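Local coordinates for protein membrane-bound lytic murein transglycosylase A (Burkholderia pseudomallei, PDB 6QK4) that probably cleaves the beta-1,4 linkage between MurNAc and GlcNAc in peptidoglycan, leaving a 1,6-anhydro bond on the MurNAc residue, at residues 289-294 / 335-340; 22-27 / 90-95; 46-51 / 302-307. All coordinates share one frame; numbering follows the deposited sequence.

In the fold
Contact 1 has both its segments in the 3D domain, a member of the double-psi beta-barrel clan. It pairs strand 285-291 with strand 336-346. Contact 2 pairs strand 25-27 with strand 87-92, and joins that domain through 336-346, the neighbour of 87-92. The centres of contacts 1 and 2 are 20 Å apart. Contact 3 sets helix 44-55 against strand 298-307, so its segment 302-307 belongs to the 3D domain. Strand 298-307 follows 285-291 in the chain and pairs with it. The centre of contact 3 is 19 Å from that of contact 1 and 21 Å from that of contact 2. None of the contacts touch; the nearest atoms of contacts 1 and 3 are about 7 Å apart.

Contact 1 (289-294 / 335-340); sequences QTTRPM and MKQNGR
Strands 285-291 and 336-346 meet here as antiparallel neighbours in the 3D domain, which belongs to the double-psi beta-barrel clan. Within 289-294 and 335-340 the regular ladder has a single bridge. Gln289 and Arg340 form a hydrogen-bonded pair: Gln289 N gives an almost straight bond (174°) to Arg340 O at 2.9 Å, and Arg340 N returns one to Gln289 O. Both side chains lie on the same face, side by side. The Arg340 guanidinium then turns away to a salt bridge with Asp100.

Beyond this pair, side chains do the joining. Thr290 holds OG1 anti to its backbone N (chi1 -176°). The hydroxyl donates to Asn338 O at 2.9 Å, from above the carbonyl plane. Thr291 OG1 sits between its own N and carbonyl carbon and accepts a bond from Gln337 NE2 at 2.9 Å, nearly in the amide plane. The Gln337 chain bends at chi2 (-62°) to reach it. Its other amide atom, OE1, accepts the backbone N-H of Lys336 on a lone pair, so the amide is gripped at both ends and its rotation is fixed.

Apolar contacts close the end of the pairing. Pro293 CD and CG rest on Met335 CG, both at 4.0 Å. The extended Met335 chain brings CE tip to tip with Thr290 CG2. CE also lies 3.8 Å from Thr291 O, a buried carbonyl with no polar partner in the model. Trp322 of strand 317-324 touches both Pro293 and Met335.

One water links the strands, lying 2.7 Å from Thr291 OG1 and donating to Asn338 O.

Contact 2 (22-27 / 90-95); sequences AARLTP and FQFANN
Leu25 CD2 is the centre of the apolar patch. It touches Phe90 CB at 3.6 Å and Phe92 CD1 at 3.7 Å, so one methyl bridges two aromatic residues on the same face of the strand pair. Pro27 lies on this face too. Its CB stands over the face of the Phe90 ring, 4.0 Å from the centroid, in a CH-pi contact. Phe345 meets the same ring edge-to-face.

Farther along, the Arg24 chain runs beside Phe92, pointing the same way. Phe92 CE1 lies over one face of the guanidinium, with the planes 50° apart. Asn95 OD1 lies over the opposite face, too poorly angled to bond. At the edge, Arg24 NH1 donates to a lone pair of Ala93 O at 2.9 Å.

Thr26 and Gln91 lie side by side on the other face. A water ties them together: it accepts from Thr26 OG1 and Gln91 NE2 and donates to Ala23 O and Gln91 O.

Thr26 N donates to Gln91 O; Gln91 N returns a bent bond (135°) from above the Thr26 carbonyl plane. Ala93 N reaches a lone pair of Arg24 O nearly straight (168°). This is a short antiparallel beta ladder, in which strand 25-27 pairs with strand 87-92.

Contact 3 (46-51 / 302-307); sequences IALRQN and LVFAQD
Phe304 and Gln306 both carry CG anti to the carbonyl carbon, and the CB of each is directed at helix 44-55. From there Gln306 runs out extended (chi2 -178°), which carries its amide to the helix backbone. Asn51 chi1 (-141°) lies away from the staggered positions, and this presents OD1 to that amide.

Gln306 NE2 makes two bonds. It donates to Asn51 OD1 at 3.0 Å, on a lone pair. It also donates to Ala47 O at 3.2 Å, from above that carbonyl plane. Both acceptors lie close to the Gln306 amide plane, so the group is held flat. Ala47 O already accepts the helical bond of Asn51 N at 2.9 Å, so this carbonyl of a buried residue serves two donors. The other ends of the amides are satisfied as well: Gln306 OE1 bonds to Ser272 OG, and Asn51 ND2 to Gly283 O.

Next to this polar grip lies the Phe304 ring. Ala47 C and Leu48 N stand over one face of it. Ala47 CB touches CD1 of the Phe304 ring at 3.6 Å, and Leu48 CB touches CZ at 3.8 Å. Leu48 CA adds an off-centre CH-pi contact. Asn51 CG approaches Phe304 CD2 at 3.6 Å, with its amide turned 53° from the ring plane. Phe83 of helix 76-86 touches both Leu48 and Phe304.

The arrangement is a buried helix-on-strand packing. It joins helix 44-55, near the start of the chain, to strand 298-307 of the 3D domain, a domain of the double-psi beta-barrel clan.

Contact 1 (289-294 / 335-340)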
ATOM      1  N   GLN A 289       3.099 -14.448  -8.239  1.00 19.92           N
ATOM      2  CA  GLN A 289       4.077 -14.321  -9.309  1.00 18.60           C
ATOM      3  C   GLN A 289       3.656 -13.133 -10.152  1.00 20.65           C
ATOM      4  O   GLN A 289       2.541 -13.128 -10.684  1.00 23.55           O
ATOM      5  CB  GLN A 289       4.084 -15.603 -10.131  1.00 20.83           C
ATOM      6  CG  GLN A 289       5.067 -15.481 -11.362  1.00 20.90           C
ATOM      7  CD  GLN A 289       5.088 -16.781 -12.150  1.00 24.27           C
ATOM      8  OE1 GLN A 289       4.142 -17.587 -12.072  1.00 28.37           O
ATOM      9  NE2 GLN A 289       6.160 -17.004 -12.887  1.00 25.98           N
ATOM     10  N   THR A 290       4.531 -12.127 -10.254  1.00 20.64           N
ATOM     11  CA  THR A 290       4.177 -10.886 -10.960  1.00 21.77           C
ATOM     12  C   THR A 290       5.499 -10.216 -11.420  1.00 21.47           C
ATOM     13  O   THR A 290       6.513 -10.908 -11.588  1.00 21.27           O
ATOM     14  CB  THR A 290       3.225 -10.029 -10.086  1.00 22.32           C
ATOM     15  OG1 THR A 290       2.833  -8.892 -10.854  1.00 21.19           O
ATOM     16  CG2 THR A 290       3.907  -9.470  -8.807  1.00 22.09           C
ATOM     17  N   THR A 291       5.513  -8.901 -11.623  1.00 20.32           N
ATOM     18  CA  THR A 291       6.740  -8.189 -11.974  1.00 21.32           C
ATOM     19  C   THR A 291       6.820  -6.885 -11.188  1.00 24.39           C
ATOM     20  O   THR A 291       5.820  -6.394 -10.669  1.00 23.68           O
ATOM     21  CB  THR A 291       6.831  -7.861 -13.497  1.00 20.49           C
ATOM     22  OG1 THR A 291       5.607  -7.241 -13.921  1.00 23.86           O
ATOM     23  CG2 THR A 291       7.019  -9.139 -14.310  1.00 20.66           C
ATOM     24  N   ARG A 292       8.044  -6.301 -11.159  1.00 26.53           N
ATOM     25  CA  ARG A 292       8.246  -5.033 -10.448  1.00 27.56           C
ATOM     26  C   ARG A 292       7.835  -3.863 -11.325  1.00 27.27           C
ATOM     27  O   ARG A 292       8.148  -3.846 -12.504  1.00 26.84           O
ATOM     28  CB  ARG A 292       9.706  -4.859 -10.093  1.00 29.71           C
ATOM     29  CG  ARG A 292      10.284  -5.905  -9.214  1.00 37.92           C
ATOM     30  CD  ARG A 292      11.521  -5.343  -8.524  1.00 43.07           C
ATOM     31  NE  ARG A 292      11.833  -6.250  -7.440  1.00 50.40           N
ATOM     32  CZ  ARG A 292      11.573  -6.005  -6.170  1.00 52.22           C
ATOM     33  NH1 ARG A 292      11.056  -4.833  -5.824  1.00 53.24           N
ATOM     34  NH2 ARG A 292      11.888  -6.910  -5.255  1.00 54.25           N
ATOM     35  N   PRO A 293       7.248  -2.835 -10.740  1.00 25.57           N
ATOM     36  CA  PRO A 293       6.647  -1.766 -11.553  1.00 29.74           C
ATOM     37  C   PRO A 293       7.614  -0.960 -12.420  1.00 36.41           C
ATOM     38  O   PRO A 293       7.230  -0.543 -13.524  1.00 42.04           O
ATOM     39  CB  PRO A 293       5.979  -0.862 -10.497  1.00 29.07           C
ATOM     40  CG  PRO A 293       6.443  -1.353  -9.141  1.00 29.26           C
ATOM     41  CD  PRO A 293       6.858  -2.803  -9.314  1.00 24.95           C
ATOM     42  N   MET A 294       8.817  -0.648 -11.954  1.00 30.74           N
ATOM     43  CA  MET A 294       9.602   0.281 -12.782  1.00 37.20           C
ATOM     44  C   MET A 294      10.598  -0.436 -13.668  1.00 32.42           C
ATOM     45  O   MET A 294      10.844  -0.018 -14.811  1.00 35.26           O
ATOM     46  CB  MET A 294      10.345   1.315 -11.918  1.00 52.30           C
ATOM     47  CG  MET A 294       9.506   1.885 -10.783  1.00 67.64           C
ATOM     48  SD  MET A 294       8.538   3.286 -11.366  1.00 78.53           S
ATOM     49  CE  MET A 294       9.119   4.619 -10.338  1.00 81.03           C
ATOM     50  N   MET A 335       2.336   0.479 -10.036  1.00 24.30           N
ATOM     51  CA  MET A 335       2.156  -0.974 -10.119  1.00 22.17           C
ATOM     52  C   MET A 335       0.813  -1.286 -10.780  1.00 23.83           C
ATOM     53  O   MET A 335      -0.261  -0.951 -10.251  1.00 23.78           O
ATOM     54  CB  MET A 335       2.263  -1.657  -8.735  1.00 23.43           C
ATOM     55  CG  MET A 335       2.904  -3.202  -8.890  1.00 24.95           C
ATOM     56  SD  MET A 335       2.564  -3.867  -7.368  1.00 37.17           S
ATOM     57  CE  MET A 335       3.273  -5.488  -7.937  1.00 28.43           C
ATOM     58  N   LYS A 336       0.871  -2.004 -11.910  1.00 23.38           N
ATOM     59  CA  LYS A 336      -0.344  -2.409 -12.614  1.00 22.02           C
ATOM     60  C   LYS A 336       0.083  -3.550 -13.518  1.00 18.88           C
ATOM     61  O   LYS A 336       0.367  -3.359 -14.715  1.00 22.17           O
ATOM     62  CB  LYS A 336      -0.947  -1.237 -13.407  1.00 26.87           C
ATOM     63  CG  LYS A 336      -2.367  -1.535 -13.907  1.00 29.66           C
ATOM     64  CD  LYS A 336      -3.049  -0.355 -14.672  1.00 37.76           C
ATOM     65  CE  LYS A 336      -4.226  -0.970 -15.473  1.00 46.67           C
ATOM     66  NZ  LYS A 336      -5.305   0.010 -15.733  1.00 52.48           N
ATOM     67  N   GLN A 337       0.283  -4.720 -12.900  1.00 19.90           N
ATOM     68  CA  GLN A 337       1.070  -5.810 -13.472  1.00 18.96           C
ATOM     69  C   GLN A 337       0.229  -7.066 -13.598  1.00 19.79           C
ATOM     70  O   GLN A 337      -0.552  -7.397 -12.695  1.00 21.61           O
ATOM     71  CB  GLN A 337       2.326  -6.161 -12.590  1.00 19.74           C
ATOM     72  CG  GLN A 337       3.047  -4.964 -11.978  1.00 22.35           C
ATOM     73  CD  GLN A 337       3.628  -4.023 -13.047  1.00 25.14           C
ATOM     74  OE1 GLN A 337       3.294  -2.801 -13.126  1.00 22.09           O
ATOM     75  NE2 GLN A 337       4.474  -4.592 -13.925  1.00 24.67           N
ATOM     76  N   ASN A 338       0.479  -7.814 -14.689  1.00 21.50           N
ATOM     77  CA  ASN A 338      -0.119  -9.150 -14.748  1.00 19.47           C
ATOM     78  C   ASN A 338       0.470 -10.021 -13.647  1.00 23.49           C
ATOM     79  O   ASN A 338       1.650  -9.877 -13.275  1.00 23.80           O
ATOM     80  CB  ASN A 338       0.177  -9.830 -16.070  1.00 21.19           C
ATOM     81  CG  ASN A 338      -0.590 -11.124 -16.241  1.00 22.25           C
ATOM     82  OD1 ASN A 338      -1.814 -11.189 -15.976  1.00 21.75           O
ATOM     83  ND2 ASN A 338       0.153 -12.199 -16.672  1.00 22.15           N
ATOM     84  N   GLY A 339      -0.378 -10.935 -13.141  1.00 22.33           N
ATOM     85  CA  GLY A 339       0.018 -11.818 -12.047  1.00 20.99           C
ATOM     86  C   GLY A 339      -0.649 -13.182 -12.056  1.00 21.17           C
ATOM     87  O   GLY A 339      -1.673 -13.406 -12.709  1.00 21.50           O
ATOM     88  N   ARG A 340      -0.028 -14.091 -11.306  1.00 16.14           N
ATOM     89  CA  ARG A 340      -0.527 -15.460 -11.056  1.00 17.84           C
ATOM     90  C   ARG A 340      -0.503 -15.756  -9.549  1.00 17.87           C
ATOM     91  O   ARG A 340       0.386 -15.295  -8.802  1.00 18.30           O
ATOM     92  CB  ARG A 340       0.340 -16.500 -11.760  1.00 19.61           C
ATOM     93  CG  ARG A 340       0.259 -16.418 -13.272  1.00 20.51           C
ATOM     94  CD  ARG A 340      -1.133 -16.814 -13.779  1.00 21.31           C
ATOM     95  NE  ARG A 340      -1.208 -16.686 -15.257  1.00 22.40           N
ATOM     96  CZ  ARG A 340      -0.810 -17.616 -16.155  1.00 25.83           C
ATOM     97  NH1 ARG A 340      -0.239 -18.771 -15.760  1.00 24.51           N
ATOM     98  NH2 ARG A 340      -0.928 -17.313 -17.477  1.00 22.44           N
TER
HETATM   99  O   HOH W   1       3.672  -9.004 -14.754  1.00 26.48           O

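Contact 2 (22-27 / 90-95)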
ATOM      1  N   ALA A  22      -9.206 -25.854 -15.436  1.00 25.67           N
ATOM      2  CA  ALA A  22     -10.545 -26.456 -15.404  1.00 25.49           C
ATOM      3  C   ALA A  22     -11.238 -26.333 -14.044  1.00 29.74           C
ATOM      4  O   ALA A  22     -12.450 -26.558 -13.955  1.00 34.10           O
ATOM      5  CB  ALA A  22     -10.396 -27.930 -15.801  1.00 28.79           C
ATOM      6  N   ALA A  23     -10.521 -25.925 -12.996  1.00 28.35           N
ATOM      7  CA  ALA A  23     -11.092 -25.764 -11.664  1.00 26.57           C
ATOM      8  C   ALA A  23     -10.625 -24.450 -11.056  1.00 24.66           C
ATOM      9  O   ALA A  23      -9.556 -23.920 -11.397  1.00 26.70           O
ATOM     10  CB  ALA A  23     -10.696 -26.932 -10.747  1.00 26.78           C
ATOM     11  N   ARG A  24     -11.433 -23.951 -10.118  1.00 23.95           N
ATOM     12  CA  ARG A  24     -11.089 -22.751  -9.336  1.00 22.14           C
ATOM     13  C   ARG A  24      -9.803 -22.946  -8.503  1.00 21.95           C
ATOM     14  O   ARG A  24      -8.926 -22.048  -8.453  1.00 22.31           O
ATOM     15  CB  ARG A  24     -12.281 -22.434  -8.429  1.00 22.04           C
ATOM     16  CG  ARG A  24     -12.019 -21.408  -7.328  1.00 26.86           C
ATOM     17  CD  ARG A  24     -11.940 -20.041  -7.929  1.00 25.07           C
ATOM     18  NE  ARG A  24     -12.590 -18.991  -7.097  1.00 24.76           N
ATOM     19  CZ  ARG A  24     -12.752 -17.737  -7.494  1.00 29.01           C
ATOM     20  NH1 ARG A  24     -12.272 -17.336  -8.689  1.00 25.83           N
ATOM     21  NH2 ARG A  24     -13.391 -16.852  -6.690  1.00 24.53           N
ATOM     22  N   LEU A  25      -9.671 -24.088  -7.833  1.00 18.05           N
ATOM     23  CA  LEU A  25      -8.498 -24.455  -7.034  1.00 17.62           C
ATOM     24  C   LEU A  25      -7.979 -25.823  -7.454  1.00 22.13           C
ATOM     25  O   LEU A  25      -8.708 -26.815  -7.349  1.00 25.90           O
ATOM     26  CB  LEU A  25      -8.809 -24.469  -5.521  1.00 22.00           C
ATOM     27  CG  LEU A  25      -8.990 -23.060  -4.923  1.00 22.55           C
ATOM     28  CD1 LEU A  25      -9.811 -23.147  -3.599  1.00 29.35           C
ATOM     29  CD2 LEU A  25      -7.613 -22.341  -4.694  1.00 23.58           C
ATOM     30  N   THR A  26      -6.707 -25.890  -7.818  1.00 22.45           N
ATOM     31  CA  THR A  26      -6.088 -27.143  -8.269  1.00 23.67           C
ATOM     32  C   THR A  26      -4.864 -27.398  -7.410  1.00 25.30           C
ATOM     33  O   THR A  26      -3.867 -26.652  -7.518  1.00 25.04           O
ATOM     34  CB  THR A  26      -5.663 -27.075  -9.734  1.00 26.21           C
ATOM     35  OG1 THR A  26      -6.758 -26.654 -10.552  1.00 29.13           O
ATOM     36  CG2 THR A  26      -5.186 -28.500 -10.176  1.00 26.69           C
ATOM     37  N   PRO A  27      -4.841 -28.439  -6.570  1.00 23.94           N
ATOM     38  CA  PRO A  27      -3.613 -28.735  -5.812  1.00 22.09           C
ATOM     39  C   PRO A  27      -2.449 -29.099  -6.719  1.00 26.63           C
ATOM     40  O   PRO A  27      -2.598 -29.836  -7.706  1.00 26.73           O
ATOM     41  CB  PRO A  27      -4.012 -29.944  -4.938  1.00 26.59           C
ATOM     42  CG  PRO A  27      -5.104 -30.655  -5.804  1.00 28.44           C
ATOM     43  CD  PRO A  27      -5.895 -29.489  -6.431  1.00 25.64           C
ATOM     44  N   PHE A  90      -2.369 -24.417  -4.005  1.00 19.56           N
ATOM     45  CA  PHE A  90      -3.436 -24.668  -4.969  1.00 20.13           C
ATOM     46  C   PHE A  90      -3.392 -23.588  -6.029  1.00 24.04           C
ATOM     47  O   PHE A  90      -3.621 -22.410  -5.725  1.00 23.13           O
ATOM     48  CB  PHE A  90      -4.837 -24.659  -4.354  1.00 20.03           C
ATOM     49  CG  PHE A  90      -5.124 -25.868  -3.477  1.00 21.78           C
ATOM     50  CD1 PHE A  90      -4.491 -25.975  -2.254  1.00 20.92           C
ATOM     51  CD2 PHE A  90      -6.060 -26.868  -3.853  1.00 23.76           C
ATOM     52  CE1 PHE A  90      -4.706 -27.062  -1.418  1.00 23.44           C
ATOM     53  CE2 PHE A  90      -6.303 -27.948  -2.978  1.00 25.69           C
ATOM     54  CZ  PHE A  90      -5.604 -28.038  -1.784  1.00 24.85           C
ATOM     55  N   GLN A  91      -3.136 -23.984  -7.263  1.00 21.44           N
ATOM     56  CA  GLN A  91      -3.227 -23.006  -8.367  1.00 23.80           C
ATOM     57  C   GLN A  91      -4.632 -22.393  -8.416  1.00 20.77           C
ATOM     58  O   GLN A  91      -5.629 -23.112  -8.342  1.00 20.40           O
ATOM     59  CB  GLN A  91      -2.854 -23.733  -9.689  1.00 21.62           C
ATOM     60  CG  GLN A  91      -3.246 -22.945 -10.942  1.00 22.11           C
ATOM     61  CD  GLN A  91      -3.254 -23.836 -12.147  1.00 24.89           C
ATOM     62  OE1 GLN A  91      -2.216 -24.032 -12.774  1.00 26.31           O
ATOM     63  NE2 GLN A  91      -4.411 -24.377 -12.472  1.00 24.42           N
ATOM     64  N   PHE A  92      -4.720 -21.041  -8.458  1.00 19.39           N
ATOM     65  CA  PHE A  92      -5.986 -20.322  -8.280  1.00 18.97           C
ATOM     66  C   PHE A  92      -6.413 -19.685  -9.592  1.00 21.65           C
ATOM     67  O   PHE A  92      -5.640 -18.917 -10.196  1.00 20.98           O
ATOM     68  CB  PHE A  92      -5.780 -19.242  -7.233  1.00 19.56           C
ATOM     69  CG  PHE A  92      -7.032 -18.495  -6.850  1.00 23.32           C
ATOM     70  CD1 PHE A  92      -8.196 -19.180  -6.548  1.00 24.59           C
ATOM     71  CD2 PHE A  92      -7.013 -17.109  -6.762  1.00 23.33           C
ATOM     72  CE1 PHE A  92      -9.362 -18.471  -6.135  1.00 23.64           C
ATOM     73  CE2 PHE A  92      -8.185 -16.406  -6.395  1.00 22.02           C
ATOM     74  CZ  PHE A  92      -9.344 -17.086  -6.071  1.00 23.50           C
ATOM     75  N   ALA A  93      -7.617 -20.018 -10.056  1.00 18.74           N
ATOM     76  CA  ALA A  93      -8.109 -19.423 -11.286  1.00 20.74           C
ATOM     77  C   ALA A  93      -9.317 -18.515 -11.067  1.00 23.48           C
ATOM     78  O   ALA A  93     -10.097 -18.679 -10.114  1.00 23.90           O
ATOM     79  CB  ALA A  93      -8.474 -20.514 -12.296  1.00 24.72           C
ATOM     80  N   ASN A  94      -9.466 -17.561 -11.985  1.00 21.37           N
ATOM     81  CA  ASN A  94     -10.690 -16.764 -12.087  1.00 21.79           C
ATOM     82  C   ASN A  94     -11.898 -17.655 -12.414  1.00 24.99           C
ATOM     83  O   ASN A  94     -11.773 -18.763 -12.921  1.00 25.14           O
ATOM     84  CB  ASN A  94     -10.531 -15.716 -13.188  1.00 19.51           C
ATOM     85  CG  ASN A  94      -9.570 -14.634 -12.802  1.00 22.93           C
ATOM     86  OD1 ASN A  94      -9.743 -14.014 -11.752  1.00 24.29           O
ATOM     87  ND2 ASN A  94      -8.527 -14.423 -13.631  1.00 26.06           N
ATOM     88  N   ASN A  95     -13.100 -17.149 -12.138  1.00 23.57           N
ATOM     89  CA  ASN A  95     -14.250 -18.040 -12.381  1.00 24.80           C
ATOM     90  C   ASN A  95     -14.476 -18.306 -13.871  1.00 28.87           C
ATOM     91  O   ASN A  95     -15.124 -19.310 -14.233  1.00 31.67           O
ATOM     92  CB  ASN A  95     -15.512 -17.453 -11.739  1.00 27.02           C
ATOM     93  CG  ASN A  95     -15.541 -17.685 -10.216  1.00 32.11           C
ATOM     94  OD1 ASN A  95     -15.241 -18.788  -9.733  1.00 31.80           O
ATOM     95  ND2 ASN A  95     -15.887 -16.635  -9.460  1.00 33.23           N
TER
HETATM   96  O   HOH W   2      -6.856 -23.888 -10.672  1.00 24.59           O

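Contact 3 (46-51 / 302-307)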
ATOM      1  N   ILE A  46       7.627 -12.972   9.609  1.00 20.82           N
ATOM      2  CA  ILE A  46       7.034 -11.851  10.352  1.00 20.79           C
ATOM      3  C   ILE A  46       5.553 -11.761  10.046  1.00 19.55           C
ATOM      4  O   ILE A  46       4.706 -11.675  10.945  1.00 21.89           O
ATOM      5  CB  ILE A  46       7.769 -10.535  10.020  1.00 24.19           C
ATOM      6  CG1 ILE A  46       9.182 -10.547  10.615  1.00 23.95           C
ATOM      7  CG2 ILE A  46       7.039  -9.320  10.568  1.00 25.01           C
ATOM      8  CD1 ILE A  46      10.140  -9.461  10.117  1.00 26.89           C
ATOM      9  N   ALA A  47       5.213 -11.790   8.758  1.00 20.46           N
ATOM     10  CA  ALA A  47       3.802 -11.710   8.365  1.00 19.92           C
ATOM     11  C   ALA A  47       3.060 -12.966   8.778  1.00 20.80           C
ATOM     12  O   ALA A  47       1.872 -12.899   9.113  1.00 18.41           O
ATOM     13  CB  ALA A  47       3.667 -11.482   6.850  1.00 18.51           C
ATOM     14  N   LEU A  48       3.754 -14.108   8.801  1.00 18.48           N
ATOM     15  CA  LEU A  48       3.166 -15.339   9.311  1.00 18.59           C
ATOM     16  C   LEU A  48       2.773 -15.240  10.794  1.00 21.41           C
ATOM     17  O   LEU A  48       1.702 -15.708  11.190  1.00 19.85           O
ATOM     18  CB  LEU A  48       4.143 -16.519   9.091  1.00 17.67           C
ATOM     19  CG  LEU A  48       3.712 -17.860   9.749  1.00 19.52           C
ATOM     20  CD1 LEU A  48       2.539 -18.396   9.009  1.00 24.42           C
ATOM     21  CD2 LEU A  48       4.846 -18.850   9.553  1.00 21.55           C
ATOM     22  N   ARG A  49       3.634 -14.684  11.647  1.00 19.90           N
ATOM     23  CA  ARG A  49       3.243 -14.547  13.050  1.00 19.94           C
ATOM     24  C   ARG A  49       2.072 -13.587  13.211  1.00 22.38           C
ATOM     25  O   ARG A  49       1.186 -13.824  14.039  1.00 23.85           O
ATOM     26  CB  ARG A  49       4.452 -14.081  13.864  1.00 22.36           C
ATOM     27  CG  ARG A  49       5.496 -15.198  14.055  1.00 26.05           C
ATOM     28  CD  ARG A  49       6.482 -14.839  15.175  1.00 25.79           C
ATOM     29  NE  ARG A  49       7.134 -13.555  14.932  1.00 23.54           N
ATOM     30  CZ  ARG A  49       8.202 -13.412  14.150  1.00 24.38           C
ATOM     31  NH1 ARG A  49       8.716 -14.472  13.580  1.00 23.49           N
ATOM     32  NH2 ARG A  49       8.770 -12.210  13.948  1.00 23.33           N
ATOM     33  N   GLN A  50       2.019 -12.504  12.413  1.00 22.00           N
ATOM     34  CA  GLN A  50       0.824 -11.648  12.504  1.00 22.76           C
ATOM     35  C   GLN A  50      -0.410 -12.430  12.088  1.00 22.63           C
ATOM     36  O   GLN A  50      -1.446 -12.332  12.725  1.00 23.08           O
ATOM     37  CB  GLN A  50       0.965 -10.392  11.633  1.00 21.03           C
ATOM     38  CG  GLN A  50       2.070  -9.471  12.089  1.00 26.01           C
ATOM     39  CD  GLN A  50       1.718  -8.797  13.459  1.00 33.54           C
ATOM     40  OE1 GLN A  50       0.605  -8.933  13.996  1.00 30.68           O
ATOM     41  NE2 GLN A  50       2.662  -8.052  13.986  1.00 40.89           N
ATOM     42  N   ASN A  51      -0.311 -13.221  11.019  1.00 19.66           N
ATOM     43  CA  ASN A  51      -1.429 -14.075  10.617  1.00 22.91           C
ATOM     44  C   ASN A  51      -1.886 -14.986  11.762  1.00 23.63           C
ATOM     45  O   ASN A  51      -3.075 -15.085  12.056  1.00 22.12           O
ATOM     46  CB  ASN A  51      -0.988 -14.916   9.424  1.00 22.12           C
ATOM     47  CG  ASN A  51      -2.059 -15.086   8.395  1.00 22.49           C
ATOM     48  OD1 ASN A  51      -2.570 -14.098   7.848  1.00 21.98           O
ATOM     49  ND2 ASN A  51      -2.347 -16.346   8.040  1.00 20.56           N
ATOM     50  N   LEU A 302       5.904 -14.811  -1.528  1.00 16.49           N
ATOM     51  CA  LEU A 302       4.899 -15.361  -0.619  1.00 16.10           C
ATOM     52  C   LEU A 302       4.368 -14.217   0.224  1.00 18.36           C
ATOM     53  O   LEU A 302       5.134 -13.534   0.907  1.00 21.10           O
ATOM     54  CB  LEU A 302       5.501 -16.442   0.276  1.00 18.01           C
ATOM     55  CG  LEU A 302       4.494 -17.071   1.274  1.00 20.06           C
ATOM     56  CD1 LEU A 302       3.316 -17.808   0.610  1.00 20.72           C
ATOM     57  CD2 LEU A 302       5.264 -17.997   2.187  1.00 23.29           C
ATOM     58  N   VAL A 303       3.059 -13.993   0.139  1.00 19.16           N
ATOM     59  CA  VAL A 303       2.389 -12.912   0.847  1.00 19.52           C
ATOM     60  C   VAL A 303       1.191 -13.506   1.600  1.00 17.77           C
ATOM     61  O   VAL A 303       0.820 -14.696   1.462  1.00 16.90           O
ATOM     62  CB  VAL A 303       1.929 -11.804  -0.123  1.00 19.09           C
ATOM     63  CG1 VAL A 303       3.170 -11.253  -0.928  1.00 18.44           C
ATOM     64  CG2 VAL A 303       0.931 -12.362  -1.161  1.00 18.32           C
ATOM     65  N   PHE A 304       0.551 -12.645   2.412  1.00 16.22           N
ATOM     66  CA  PHE A 304      -0.614 -13.101   3.193  1.00 17.67           C
ATOM     67  C   PHE A 304      -1.770 -12.156   2.950  1.00 17.44           C
ATOM     68  O   PHE A 304      -1.574 -10.943   2.928  1.00 18.96           O
ATOM     69  CB  PHE A 304      -0.287 -13.141   4.692  1.00 16.38           C
ATOM     70  CG  PHE A 304       0.699 -14.226   5.048  1.00 20.27           C
ATOM     71  CD1 PHE A 304       2.039 -13.994   4.888  1.00 19.96           C
ATOM     72  CD2 PHE A 304       0.245 -15.438   5.607  1.00 19.51           C
ATOM     73  CE1 PHE A 304       2.958 -15.023   5.220  1.00 20.22           C
ATOM     74  CE2 PHE A 304       1.138 -16.474   5.940  1.00 19.09           C
ATOM     75  CZ  PHE A 304       2.512 -16.232   5.705  1.00 17.57           C
ATOM     76  N   ALA A 305      -2.968 -12.712   2.722  1.00 19.54           N
ATOM     77  CA  ALA A 305      -4.164 -11.881   2.516  1.00 16.68           C
ATOM     78  C   ALA A 305      -4.614 -11.288   3.845  1.00 18.49           C
ATOM     79  O   ALA A 305      -5.191 -11.983   4.686  1.00 19.77           O
ATOM     80  CB  ALA A 305      -5.263 -12.746   1.881  1.00 22.40           C
ATOM     81  N   GLN A 306      -4.289 -10.002   4.074  1.00 17.79           N
ATOM     82  CA  GLN A 306      -4.455  -9.412   5.385  1.00 19.44           C
ATOM     83  C   GLN A 306      -5.169  -8.096   5.268  1.00 19.68           C
ATOM     84  O   GLN A 306      -5.232  -7.367   6.273  1.00 19.19           O
ATOM     85  CB  GLN A 306      -3.109  -9.234   6.119  1.00 19.89           C
ATOM     86  CG  GLN A 306      -2.401 -10.650   6.318  1.00 18.43           C
ATOM     87  CD  GLN A 306      -1.076 -10.572   7.080  1.00 20.03           C
ATOM     88  OE1 GLN A 306      -0.256  -9.653   6.866  1.00 21.16           O
ATOM     89  NE2 GLN A 306      -0.788 -11.625   7.838  1.00 20.10           N
ATOM     90  N   ASP A 307      -5.741  -7.793   4.101  1.00 19.12           N
ATOM     91  CA  ASP A 307      -6.420  -6.498   3.975  1.00 20.52           C
ATOM     92  C   ASP A 307      -7.450  -6.630   2.870  1.00 23.18           C
ATOM     93  O   ASP A 307      -7.468  -7.606   2.131  1.00 19.61           O
ATOM     94  CB  ASP A 307      -5.393  -5.357   3.697  1.00 20.51           C
ATOM     95  CG  ASP A 307      -5.890  -3.946   4.199  1.00 22.08           C
ATOM     96  OD1 ASP A 307      -7.014  -3.835   4.760  1.00 23.47           O
ATOM     97  OD2 ASP A 307      -5.120  -2.956   3.981  1.00 21.88           O
TER